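Local coordinates for protein carboxypeptidase 1 (Deinococcus radiodurans str. R1, PDB 5GIV) that probably releases amino acids one after another from the C-terminus of peptides with broad specificity, as a zinc-dependent metallocarboxypeptidase of the M32 family, at residues A[150-155]-A[159-164]; A[308-313]-A[497-502]. All blocks are in the same frame, centred on the assembly; numbering follows the deposited sequence.

Contact 1. Residues A[150-155]-A[159-164]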
loop_
_atom_site.group_PDB
_atom_site.type_symbol
_atom_site.label_atom_id
_atom_site.label_comp_id
_atom_site.label_asym_id
_atom_site.label_seq_id
_atom_site.Cartn_x
_atom_site.Cartn_y
_atom_site.Cartn_z
ATOM N N PRO A 150 24.099 25.416 17.269
ATOM C CA PRO A 150 25.450 25.779 17.725
ATOM C C PRO A 150 25.872 25.100 19.013
ATOM O O PRO A 150 27.068 25.124 19.329
ATOM C CB PRO A 150 25.359 27.297 17.908
ATOM C CG PRO A 150 23.914 27.548 18.165
ATOM C CD PRO A 150 23.167 26.555 17.337
ATOM N N GLU A 151 24.954 24.487 19.766
ATOM C CA GLU A 151 25.394 23.733 20.938
ATOM C C GLU A 151 26.349 22.606 20.582
ATOM O O GLU A 151 27.002 22.069 21.479
ATOM C CB GLU A 151 24.192 23.188 21.707
ATOM C CG GLU A 151 23.193 22.460 20.844
ATOM C CD GLU A 151 22.210 23.427 20.228
ATOM O OE1 GLU A 151 20.985 23.260 20.408
ATOM O OE2 GLU A 151 22.684 24.383 19.579
ATOM N N PHE A 152 26.458 22.236 19.308
ATOM C CA PHE A 152 27.481 21.292 18.848
ATOM C C PHE A 152 28.548 22.114 18.140
ATOM O O PHE A 152 28.356 22.551 17.001
ATOM C CB PHE A 152 26.893 20.219 17.934
ATOM C CG PHE A 152 25.798 19.426 18.568
ATOM C CD1 PHE A 152 26.099 18.337 19.378
ATOM C CD2 PHE A 152 24.471 19.774 18.373
ATOM C CE1 PHE A 152 25.092 17.603 19.980
ATOM C CE2 PHE A 152 23.460 19.046 18.973
ATOM C CZ PHE A 152 23.771 17.954 19.777
ATOM N N GLY A 153 29.665 22.349 18.830
ATOM C CA GLY A 153 30.746 23.099 18.213
ATOM C C GLY A 153 31.196 22.488 16.899
ATOM O O GLY A 153 31.420 23.198 15.917
ATOM N N ASP A 154 31.321 21.163 16.866
ATOM C CA ASP A 154 31.687 20.423 15.664
ATOM C C ASP A 154 30.434 19.977 14.921
ATOM O O ASP A 154 29.600 19.276 15.508
ATOM C CB ASP A 154 32.542 19.222 16.035
ATOM C CG ASP A 154 33.091 18.494 14.832
ATOM O OD1 ASP A 154 32.488 18.578 13.742
ATOM O OD2 ASP A 154 34.148 17.844 14.974
ATOM N N PRO A 155 30.240 20.368 13.661
ATOM C CA PRO A 155 29.020 19.938 12.953
ATOM C C PRO A 155 28.872 18.426 12.877
ATOM O O PRO A 155 27.745 17.916 12.878
ATOM C CB PRO A 155 29.189 20.548 11.550
ATOM C CG PRO A 155 30.256 21.570 11.681
ATOM C CD PRO A 155 31.158 21.109 12.784
ATOM N N TYR A 159 25.538 15.596 13.817
ATOM C CA TYR A 159 25.009 14.430 13.113
ATOM C C TYR A 159 25.213 13.144 13.913
ATOM O O TYR A 159 24.328 12.280 13.940
ATOM C CB TYR A 159 25.635 14.327 11.716
ATOM C CG TYR A 159 25.093 15.392 10.804
ATOM C CD1 TYR A 159 23.775 15.349 10.367
ATOM C CD2 TYR A 159 25.881 16.466 10.412
ATOM C CE1 TYR A 159 23.262 16.329 9.567
ATOM C CE2 TYR A 159 25.372 17.456 9.603
ATOM C CZ TYR A 159 24.062 17.384 9.186
ATOM O OH TYR A 159 23.543 18.370 8.377
ATOM N N ILE A 160 26.362 12.987 14.566
ATOM C CA ILE A 160 26.542 11.806 15.405
ATOM C C ILE A 160 25.454 11.744 16.472
ATOM O O ILE A 160 24.856 10.687 16.706
ATOM C CB ILE A 160 27.952 11.792 16.017
ATOM C CG1 ILE A 160 28.994 11.610 14.914
ATOM C CG2 ILE A 160 28.080 10.678 17.067
ATOM C CD1 ILE A 160 30.418 11.633 15.411
ATOM N N ASN A 161 25.146 12.886 17.100
ATOM C CA ASN A 161 24.126 12.916 18.146
ATOM C C ASN A 161 22.726 12.730 17.574
ATOM O O ASN A 161 21.867 12.110 18.213
ATOM C CB ASN A 161 24.210 14.227 18.930
ATOM C CG ASN A 161 23.081 14.376 19.941
ATOM O OD1 ASN A 161 23.121 13.801 21.028
ATOM N ND2 ASN A 161 22.063 15.146 19.578
ATOM N N GLU A 162 22.474 13.259 16.376
ATOM C CA GLU A 162 21.185 13.039 15.729
ATOM C C GLU A 162 20.929 11.551 15.524
ATOM O O GLU A 162 19.795 11.080 15.660
ATOM C CB GLU A 162 21.138 13.788 14.397
ATOM C CG GLU A 162 19.736 14.040 13.878
ATOM C CD GLU A 162 18.975 15.043 14.739
ATOM O OE1 GLU A 162 19.632 15.805 15.497
ATOM O OE2 GLU A 162 17.719 15.071 14.657
ATOM N N SER A 163 21.976 10.797 15.205
ATOM C CA SER A 163 21.841 9.361 15.026
ATOM C C SER A 163 21.707 8.647 16.372
ATOM O O SER A 163 20.858 7.767 16.532
ATOM C CB SER A 163 23.037 8.829 14.227
ATOM O OG SER A 163 23.115 7.417 14.274
ATOM N N ASP A 164 22.551 8.990 17.343
ATOM C CA ASP A 164 22.534 8.332 18.654
ATOM C C ASP A 164 22.667 9.392 19.740
ATOM O O ASP A 164 23.776 9.858 20.024
ATOM C CB ASP A 164 23.629 7.281 18.774
ATOM C CG ASP A 164 23.434 6.138 17.807
ATOM O OD1 ASP A 164 23.928 6.224 16.662
ATOM O OD2 ASP A 164 22.760 5.166 18.196
#

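Contact 2. Residues A[308-313]-A[497-502]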
loop_
_atom_site.group_PDB
_atom_site.type_symbol
_atom_site.label_atom_id
_atom_site.label_comp_id
_atom_site.label_asym_id
_atom_site.label_seq_id
_atom_site.Cartn_x
_atom_site.Cartn_y
_atom_site.Cartn_z
ATOM N N ARG A 308 23.177 -16.860 12.804
ATOM C CA ARG A 308 24.392 -17.499 12.313
ATOM C C ARG A 308 25.036 -18.401 13.357
ATOM O O ARG A 308 26.177 -18.845 13.166
ATOM C CB ARG A 308 25.385 -16.438 11.832
ATOM C CG ARG A 308 24.872 -15.645 10.637
ATOM C CD ARG A 308 25.862 -14.585 10.184
ATOM N NE ARG A 308 25.213 -13.594 9.330
ATOM C CZ ARG A 308 25.088 -13.696 8.009
ATOM N NH1 ARG A 308 25.589 -14.747 7.366
ATOM N NH2 ARG A 308 24.471 -12.734 7.330
ATOM N N SER A 309 24.333 -18.704 14.441
ATOM C CA SER A 309 24.908 -19.507 15.512
ATOM C C SER A 309 24.742 -20.989 15.201
ATOM O O SER A 309 23.915 -21.389 14.380
ATOM C CB SER A 309 24.244 -19.183 16.848
ATOM O OG SER A 309 22.921 -19.678 16.866
ATOM N N ARG A 310 25.548 -21.813 15.871
ATOM C CA ARG A 310 25.424 -23.250 15.660
ATOM C C ARG A 310 24.062 -23.757 16.123
ATOM O O ARG A 310 23.454 -24.612 15.468
ATOM C CB ARG A 310 26.561 -23.997 16.356
ATOM C CG ARG A 310 26.775 -25.374 15.769
ATOM C CD ARG A 310 28.117 -26.029 16.135
ATOM N NE ARG A 310 29.162 -25.115 16.600
ATOM C CZ ARG A 310 30.435 -25.170 16.206
ATOM N NH1 ARG A 310 30.832 -26.104 15.344
ATOM N NH2 ARG A 310 31.316 -24.301 16.686
ATOM N N ALA A 311 23.549 -23.213 17.230
ATOM C CA ALA A 311 22.264 -23.674 17.749
ATOM C C ALA A 311 21.137 -23.426 16.752
ATOM O O ALA A 311 20.188 -24.216 16.667
ATOM C CB ALA A 311 21.956 -22.981 19.076
ATOM N N PHE A 312 21.205 -22.318 16.015
ATOM C CA PHE A 312 20.180 -22.018 15.018
ATOM C C PHE A 312 20.074 -23.131 13.983
ATOM O O PHE A 312 18.970 -23.569 13.637
ATOM C CB PHE A 312 20.484 -20.668 14.357
ATOM C CG PHE A 312 19.493 -20.261 13.303
ATOM C CD1 PHE A 312 19.586 -20.755 12.009
ATOM C CD2 PHE A 312 18.468 -19.370 13.608
ATOM C CE1 PHE A 312 18.683 -20.373 11.047
ATOM C CE2 PHE A 312 17.557 -18.981 12.644
ATOM C CZ PHE A 312 17.662 -19.482 11.361
ATOM N N TRP A 313 21.212 -23.589 13.458
ATOM C CA TRP A 313 21.164 -24.587 12.395
ATOM C C TRP A 313 20.926 -26.001 12.925
ATOM O O TRP A 313 20.378 -26.843 12.200
ATOM C CB TRP A 313 22.442 -24.511 11.555
ATOM C CG TRP A 313 22.394 -23.323 10.669
ATOM C CD1 TRP A 313 23.103 -22.164 10.806
ATOM C CD2 TRP A 313 21.531 -23.137 9.543
ATOM N NE1 TRP A 313 22.750 -21.277 9.816
ATOM C CE2 TRP A 313 21.786 -21.850 9.028
ATOM C CE3 TRP A 313 20.574 -23.937 8.915
ATOM C CZ2 TRP A 313 21.123 -21.346 7.909
ATOM C CZ3 TRP A 313 19.911 -23.434 7.796
ATOM C CH2 TRP A 313 20.191 -22.152 7.310
ATOM N N TYR A 497 34.969 -17.096 15.769
ATOM C CA TYR A 497 35.828 -17.308 14.615
ATOM C C TYR A 497 37.137 -17.976 14.993
ATOM O O TYR A 497 37.702 -18.718 14.183
ATOM C CB TYR A 497 36.061 -15.973 13.905
ATOM C CG TYR A 497 34.806 -15.565 13.176
ATOM C CD1 TYR A 497 33.827 -14.802 13.802
ATOM C CD2 TYR A 497 34.563 -16.013 11.878
ATOM C CE1 TYR A 497 32.663 -14.467 13.141
ATOM C CE2 TYR A 497 33.403 -15.691 11.215
ATOM C CZ TYR A 497 32.460 -14.917 11.842
ATOM O OH TYR A 497 31.306 -14.609 11.169
ATOM N N GLY A 498 37.609 -17.770 16.222
ATOM C CA GLY A 498 38.722 -18.569 16.700
ATOM C C GLY A 498 38.431 -20.053 16.617
ATOM O O GLY A 498 39.286 -20.839 16.207
ATOM N N GLU A 499 37.205 -20.453 16.958
ATOM C CA GLU A 499 36.849 -21.867 16.943
ATOM C C GLU A 499 36.488 -22.363 15.545
ATOM O O GLU A 499 36.719 -23.538 15.235
ATOM C CB GLU A 499 35.693 -22.126 17.911
ATOM C CG GLU A 499 35.505 -23.593 18.274
ATOM C CD GLU A 499 34.556 -24.320 17.332
ATOM O OE1 GLU A 499 33.489 -23.746 17.012
ATOM O OE2 GLU A 499 34.871 -25.459 16.910
ATOM N N LEU A 500 35.925 -21.495 14.694
ATOM C CA LEU A 500 35.569 -21.905 13.338
ATOM C C LEU A 500 36.807 -22.168 12.495
ATOM O O LEU A 500 36.858 -23.155 11.753
ATOM C CB LEU A 500 34.698 -20.843 12.664
ATOM C CG LEU A 500 33.180 -20.996 12.772
ATOM C CD1 LEU A 500 32.474 -19.716 12.372
ATOM C CD2 LEU A 500 32.703 -22.155 11.912
ATOM N N TYR A 501 37.829 -21.318 12.619
ATOM C CA TYR A 501 38.982 -21.360 11.731
ATOM C C TYR A 501 40.267 -21.812 12.411
ATOM O O TYR A 501 41.327 -21.793 11.768
ATOM C CB TYR A 501 39.194 -19.980 11.088
ATOM C CG TYR A 501 38.051 -19.615 10.181
ATOM C CD1 TYR A 501 36.866 -19.097 10.687
ATOM C CD2 TYR A 501 38.129 -19.861 8.818
ATOM C CE1 TYR A 501 35.808 -18.795 9.844
ATOM C CE2 TYR A 501 37.087 -19.570 7.974
ATOM C CZ TYR A 501 35.929 -19.038 8.486
ATOM O OH TYR A 501 34.895 -18.761 7.625
ATOM N N GLY A 502 40.213 -22.199 13.684
ATOM C CA GLY A 502 41.432 -22.571 14.381
ATOM C C GLY A 502 42.445 -21.451 14.430
ATOM O O GLY A 502 43.629 -21.681 14.162
#

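Contact 1. Residues A[150-155]-A[159-164]
Phe152, in the loop before helix 155-163, lays the far end of its ring across the side chain of Asn161 on that helix. From CB to tip, the asparagine side chain is met at every atom. Asn161 CB lies 3.6 Å from Phe152 CE1. The next atom, Asn161 CG, packs against CZ of the same ring. At the tip, Asn161 ND2 approaches Phe152 CZ at 3.3 Å, while Asn161 OD1 accepts a hydrogen bond from Gly166 N, just past the segment. The two side chains cross at about a right angle, with ring and amide planes inclined by 36°. With CG of Asn161 anti to the backbone N (chi1 174°), the amide is carried to the loop. With only a methyl group at Phe152, as in an alanine, the asparagine is likely to lose this aromatic cover, leaving a gap beside CB and the amide nitrogen. Two residues before Asn161, Tyr159 N gives a weak helical bond to Pro155 O (3.3 Å). The tyrosine rests on Ala145 and Ala146 of helix 128-147, its OH bonded to Ser142 O. Asp154 caps the backbone N of Leu156, and Pro155 follows: an N-capped helix start with proline in its first turn, closing a helix-loop-helix connection.

Contact 2. Residues A[308-313]-A[497-502]
Arg310 and Glu499 form a salt bridge at the surface between two helices far apart in sequence, linking the N-terminal turn of helix 310-323 to the C-terminal end of helix 487-501 in this mainly helical metallopeptidase. Their side chains cross at about a right angle. The modelled NH2 to OE1 separation is too short to be taken literally, and the exact place of both atoms is doubtful. As modelled, Glu499 OE1 stands at the edge of the guanidinium, near its plane, on the NH2 side, with the carboxylate plane turned 41° from that of the guanidinium. Glu499 OE2 is the farther oxygen, though the clash leaves this detail uncertain. Both chains leave their helices with CG anti to the backbone N; the arginine then bends at chi3 and the glutamate at chi2, bringing the charged ends together. Arg310 NH1 has a second acidic partner in Glu334, and such shared charge probably helps to hold the guanidinium in place. Leu500 and Arg310 both touch Tyr337 of helix 333-339, the helix that also carries Glu334. Just before Arg310, Ser309 is the N-cap of its helix: Ser309 OG accepts from Phe312 N at 3.3 Å, with an N-H...O angle of 154°.

Contact 1 is partly buried and local, tying a loop to the helix that directly follows it; contact 2 lies at the surface and joins segments 184 residues apart. Their centres stand about 39 Å apart on opposite sides of the chain's centre. Aromatic and amide packing carries the first, opposite charges the second. Each includes a side-chain-capped helix start, at Asp154 and at Ser309. They share two neighbouring elements: Ile160 and Tyr497 both pack on helix 169-193, while helix 292-306, which supplies the zinc ligand Glu296, is met by Asp164 through Ala292 and by Arg308 through Glu303. Neither contact itself reaches the metal site.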